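Local structure of terminase large subunit (Thermus phage G20c, 5M1O) at residues Y37-D42 against A90-D95; Q47-F52 against H175-M180. The protein acts as an ATP-driven motor that packages viral DNA into empty capsids and as a metal-dependent endonuclease that cuts the genome at the start and end of packaging. All coordinates share one frame; numbering follows the deposited sequence. Where two conformers were deposited one is given.

Interaction 1 (Y37-D42 against A90-D95). With CO (cobalt (II) ion), chain C.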
# COMPACT_ATOMS: atom_id res chain seq x y z
N TYR A 37 -8.84 3.84 -11.32
CA TYR A 37 -8.23 3.23 -10.15
C TYR A 37 -6.75 3.00 -10.36
O TYR A 37 -6.30 2.81 -11.48
CB TYR A 37 -8.86 1.87 -9.88
CG TYR A 37 -10.32 1.90 -9.47
CD1 TYR A 37 -11.33 1.97 -10.43
CD2 TYR A 37 -10.69 1.84 -8.11
CE1 TYR A 37 -12.67 1.97 -10.06
CE2 TYR A 37 -12.03 1.84 -7.74
CZ TYR A 37 -13.02 1.91 -8.71
OH TYR A 37 -14.34 1.92 -8.36
N CYS A 38 -6.00 2.94 -9.26
CA CYS A 38 -4.66 2.38 -9.28
C CYS A 38 -4.50 1.46 -8.09
O CYS A 38 -5.34 1.45 -7.21
CB CYS A 38 -3.63 3.50 -9.26
SG CYS A 38 -3.54 4.39 -7.70
N ILE A 39 -3.42 0.69 -8.08
CA ILE A 39 -3.13 -0.25 -7.01
C ILE A 39 -1.72 -0.02 -6.49
O ILE A 39 -0.76 -0.11 -7.25
CB ILE A 39 -3.24 -1.71 -7.50
CG1 ILE A 39 -4.61 -1.94 -8.14
CG2 ILE A 39 -2.98 -2.69 -6.35
CD1 ILE A 39 -4.81 -3.32 -8.73
N GLY A 40 -1.60 0.26 -5.18
CA GLY A 40 -0.30 0.27 -4.53
C GLY A 40 0.10 -1.15 -4.19
O GLY A 40 -0.65 -1.85 -3.53
N ALA A 41 1.29 -1.59 -4.62
CA ALA A 41 1.72 -2.96 -4.45
C ALA A 41 3.09 -3.13 -3.80
O ALA A 41 4.09 -2.65 -4.34
CB ALA A 41 1.71 -3.68 -5.78
N ASP A 42 3.08 -3.79 -2.64
CA ASP A 42 4.25 -4.25 -1.90
C ASP A 42 4.30 -5.78 -2.04
O ASP A 42 3.28 -6.42 -1.82
CB ASP A 42 4.10 -3.86 -0.42
CG ASP A 42 5.37 -4.08 0.38
OD1 ASP A 42 6.45 -3.70 -0.12
OD2 ASP A 42 5.29 -4.65 1.49
N ALA A 90 -6.76 -1.47 -13.67
CA ALA A 90 -6.20 -0.46 -12.78
C ALA A 90 -4.69 -0.56 -12.85
O ALA A 90 -4.14 -1.65 -12.73
CB ALA A 90 -6.65 -0.70 -11.36
N TYR A 91 -4.02 0.56 -13.04
CA TYR A 91 -2.56 0.50 -13.10
C TYR A 91 -1.94 0.34 -11.73
O TYR A 91 -2.43 0.86 -10.75
CB TYR A 91 -1.96 1.69 -13.84
CG TYR A 91 -1.96 2.99 -13.09
CD1 TYR A 91 -3.04 3.85 -13.17
CD2 TYR A 91 -0.83 3.42 -12.39
CE1 TYR A 91 -3.05 5.06 -12.51
CE2 TYR A 91 -0.81 4.63 -11.74
CZ TYR A 91 -1.93 5.45 -11.80
OH TYR A 91 -1.95 6.66 -11.20
N VAL A 92 -0.84 -0.39 -11.69
CA VAL A 92 -0.17 -0.78 -10.46
C VAL A 92 1.03 0.15 -10.24
O VAL A 92 1.79 0.42 -11.18
CB VAL A 92 0.27 -2.25 -10.56
CG1 VAL A 92 1.09 -2.69 -9.34
CG2 VAL A 92 -0.95 -3.17 -10.74
N VAL A 93 1.17 0.63 -9.01
CA VAL A 93 2.36 1.36 -8.56
C VAL A 93 3.11 0.35 -7.70
O VAL A 93 2.73 0.09 -6.56
CB VAL A 93 1.99 2.63 -7.77
CG1 VAL A 93 3.24 3.41 -7.34
CG2 VAL A 93 1.09 3.51 -8.62
N ALA A 94 4.14 -0.26 -8.27
CA ALA A 94 4.79 -1.41 -7.65
C ALA A 94 6.13 -1.03 -7.08
O ALA A 94 6.97 -0.48 -7.79
CB ALA A 94 4.96 -2.53 -8.66
N ASP A 95 6.35 -1.36 -5.81
CA ASP A 95 7.69 -1.29 -5.25
C ASP A 95 8.52 -2.47 -5.73
O ASP A 95 8.51 -3.56 -5.14
CB ASP A 95 7.68 -1.22 -3.73
CG ASP A 95 9.07 -1.24 -3.14
OD1 ASP A 95 10.06 -1.05 -3.89
OD2 ASP A 95 9.18 -1.45 -1.93
CO CO C . 6.84 -5.15 2.80
O HOH W 1 -6.13 3.12 -14.08
O HOH W 2 7.76 -4.72 -2.71
O HOH W 3 7.59 -1.01 0.10
O HOH W 4 8.25 -4.82 1.28
O HOH W 5 6.54 -6.96 2.10
O HOH W 6 8.45 -6.14 4.02
O HOH W 7 7.31 -3.20 3.35

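Interaction 2 (Q47-F52 against H175-M180). With CO (cobalt (II) ion), chain C.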
# COMPACT_ATOMS: atom_id res chain seq x y z
N GLN A 47 8.63 -14.98 4.32
CA GLN A 47 7.40 -14.96 5.13
C GLN A 47 6.79 -13.57 5.35
O GLN A 47 5.82 -13.43 6.12
CB GLN A 47 7.66 -15.65 6.48
CG GLN A 47 7.97 -17.14 6.38
CD GLN A 47 6.80 -17.94 5.81
OE1 GLN A 47 5.73 -18.01 6.43
NE2 GLN A 47 6.99 -18.53 4.64
N ASP A 48 7.34 -12.55 4.67
CA ASP A 48 6.77 -11.20 4.68
C ASP A 48 5.41 -11.14 3.97
O ASP A 48 5.09 -11.96 3.11
CB ASP A 48 7.73 -10.21 4.00
CG ASP A 48 8.96 -9.89 4.85
OD1 ASP A 48 9.33 -10.72 5.72
OD2 ASP A 48 9.54 -8.81 4.65
N TYR A 49 4.61 -10.15 4.35
CA TYR A 49 3.29 -9.96 3.77
C TYR A 49 3.42 -9.26 2.43
O TYR A 49 4.29 -8.40 2.26
CB TYR A 49 2.39 -9.13 4.68
CG TYR A 49 1.99 -9.86 5.93
CD1 TYR A 49 2.82 -9.86 7.05
CD2 TYR A 49 0.79 -10.58 6.00
CE1 TYR A 49 2.46 -10.55 8.21
CE2 TYR A 49 0.43 -11.26 7.16
CZ TYR A 49 1.26 -11.24 8.25
OH TYR A 49 0.91 -11.91 9.40
N SER A 50 2.56 -9.64 1.49
CA SER A 50 2.32 -8.86 0.29
C SER A 50 1.04 -8.11 0.56
O SER A 50 0.13 -8.67 1.18
CB SER A 50 2.18 -9.76 -0.93
OG SER A 50 3.39 -10.44 -1.18
N VAL A 51 0.98 -6.84 0.15
CA VAL A 51 -0.25 -6.03 0.28
C VAL A 51 -0.53 -5.23 -0.98
O VAL A 51 0.33 -4.50 -1.47
CB VAL A 51 -0.16 -5.02 1.45
CG1 VAL A 51 -1.49 -4.26 1.62
CG2 VAL A 51 0.19 -5.75 2.74
N PHE A 52 -1.76 -5.34 -1.47
CA PHE A 52 -2.22 -4.64 -2.66
C PHE A 52 -3.42 -3.79 -2.28
O PHE A 52 -4.44 -4.31 -1.82
CB PHE A 52 -2.62 -5.63 -3.77
CG PHE A 52 -1.60 -6.70 -4.05
CD1 PHE A 52 -0.23 -6.43 -4.02
CD2 PHE A 52 -2.02 -7.99 -4.40
CE1 PHE A 52 0.71 -7.42 -4.28
CE2 PHE A 52 -1.08 -8.98 -4.68
CZ PHE A 52 0.28 -8.68 -4.63
N HIS A 175 5.58 -4.76 11.36
CA HIS A 175 5.53 -4.72 9.90
C HIS A 175 5.10 -3.35 9.40
O HIS A 175 4.46 -2.57 10.13
CB HIS A 175 4.51 -5.74 9.39
CG HIS A 175 4.64 -7.08 10.01
ND1 HIS A 175 5.80 -7.81 9.97
CD2 HIS A 175 3.74 -7.84 10.68
CE1 HIS A 175 5.62 -8.97 10.58
NE2 HIS A 175 4.38 -9.01 11.03
N ASP A 176 5.42 -3.07 8.14
CA ASP A 176 4.93 -1.84 7.51
C ASP A 176 4.42 -2.03 6.08
O ASP A 176 4.29 -1.07 5.34
CB ASP A 176 6.02 -0.77 7.57
CG ASP A 176 7.18 -1.06 6.65
OD1 ASP A 176 7.22 -2.12 5.98
OD2 ASP A 176 8.10 -0.22 6.60
N ASP A 177 4.07 -3.26 5.71
CA ASP A 177 3.69 -3.59 4.35
C ASP A 177 2.37 -2.91 3.99
O ASP A 177 2.18 -2.52 2.86
CB ASP A 177 3.58 -5.10 4.16
CG ASP A 177 4.66 -5.83 4.86
OD1 ASP A 177 5.84 -5.74 4.45
OD2 ASP A 177 4.35 -6.43 5.89
N ILE A 178 1.46 -2.79 4.96
CA ILE A 178 0.19 -2.11 4.70
C ILE A 178 0.45 -0.61 4.52
O ILE A 178 -0.09 0.01 3.60
CB ILE A 178 -0.82 -2.33 5.84
CG1 ILE A 178 -1.15 -3.82 5.98
CG2 ILE A 178 -2.10 -1.51 5.63
CD1 ILE A 178 -1.87 -4.15 7.26
N VAL A 179 1.25 -0.03 5.42
CA VAL A 179 1.60 1.39 5.36
C VAL A 179 2.17 1.74 3.99
O VAL A 179 1.73 2.71 3.36
CB VAL A 179 2.62 1.82 6.44
CG1 VAL A 179 2.94 3.31 6.31
CG2 VAL A 179 2.09 1.48 7.83
N MET A 180 3.14 0.94 3.55
CA MET A 180 3.82 1.17 2.28
C MET A 180 2.91 0.98 1.07
O MET A 180 2.97 1.76 0.13
CB MET A 180 5.10 0.33 2.16
CG MET A 180 6.23 0.72 3.11
SD MET A 180 6.55 2.49 3.21
CE MET A 180 6.87 2.92 1.51
CO CO C . 6.84 -5.15 2.80
O HOH W 6 8.45 -6.14 4.02
O HOH W 8 5.95 -8.40 6.53
O HOH W 5 6.54 -6.96 2.10
O HOH W 7 7.31 -3.20 3.35
O HOH W 4 8.25 -4.82 1.28

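Interaction 1 (Y37-D42 against A90-D95)
With CG anti to the backbone N in both Asp42 (chi1 -170°) and Asp95 (chi1 176°), the two carboxylates lie side by side and point the same way, their planes 17° apart. Asp42 OD1 and Asp95 OD2 stand 4.0 Å apart, like charges with no direct bond, and one water donates to each of them; a second water joins Asp42 OD1 to the backbone O of Asp95. Asp42 uses its other oxygen, OD2, to bind cobalt at 2.1 Å, while Asp95 OD1 is held by the backbone N of Trp97 and Val119. Behind this end the strands run parallel and in register, tied by four bonds: Ile39 N to Tyr91 O, Val93 N to Ile39 O at 2.7 Å, Ala41 N to Val93 O, and Asp95 N to Ala41 O; the Val93 and Asp95 N-H groups both point nearly straight at their acceptors. At the far end Cys38 CB sits over one face of the Tyr91 ring, 3.7 Å from its centroid, and SG stands oblique to the ring; Gln188 takes the tyrosine hydroxyl. On the opposite sheet face Ala41 CB meets Val92 CG1 at 3.7 Å; helix 73-86 covers Ile39 and Val92, and Phe52 packs on Ile39 and Ala41. Adjacent central strands that present acidic residues to a metal site are characteristic of the RNase H-like fold, and here they probably form part of the two-metal nuclease site, with magnesium as the likely natural ion.

Interaction 2 (Q47-F52 against H175-M180)
His175 opens the contact by offering a ring face to the edge of Tyr49 in an edge-to-face pair: CE1 of Tyr49 comes within 3.7 Å of NE2 of His175, with the planes at 60°. Asp176, at the N-cap position of helix 177-186, has OD1 accepting a bond from a cobalt-bound water. Asp177 does most of the work. Its CG lies anti to the carbonyl carbon (chi1 -40°), which turns the carboxylate to the metal, and OD1 binds cobalt at 2.0 Å. Another water on that metal donates to Asp48 OD2. OD2 of Asp177 packs against Tyr49 CB at 3.5 Å and takes a 2.6 Å bond from a water that also accepts from Tyr49 N. Next to the carboxylate, Val51 CG2 rests on Asp177 CB at 3.7 Å. The same methyl reaches Ile178 CG1 at 4.0 Å, and Ile178 N hydrogen-bonds Glu152 OE1. No direct hydrogen bond joins the two segments, so water and cobalt carry the polar link between strand and helix. With one oxygen on the metal and the other on water, the Asp177 carboxylate is fixed in rotation.

The two interactions meet at the cobalt: Asp42 OD2 from interaction 1 and Asp177 OD1 from interaction 2 both bind it, 3.2 Å apart, and four metal waters complete its shell. They are also joined within one sheet, where strands 37-42 and 49-56 are antiparallel neighbours and Asp42 O probably accepts a bond from Val51 N. Both contacts are buried. Interaction 1 is strand on strand, regular and held by backbone bonds. Interaction 2 sets a strand against the start of a helix and opens to solvent at His175 and partly at Tyr49; with no direct hydrogen bond, it relies on apolar and aromatic packing, the metal and bridging water.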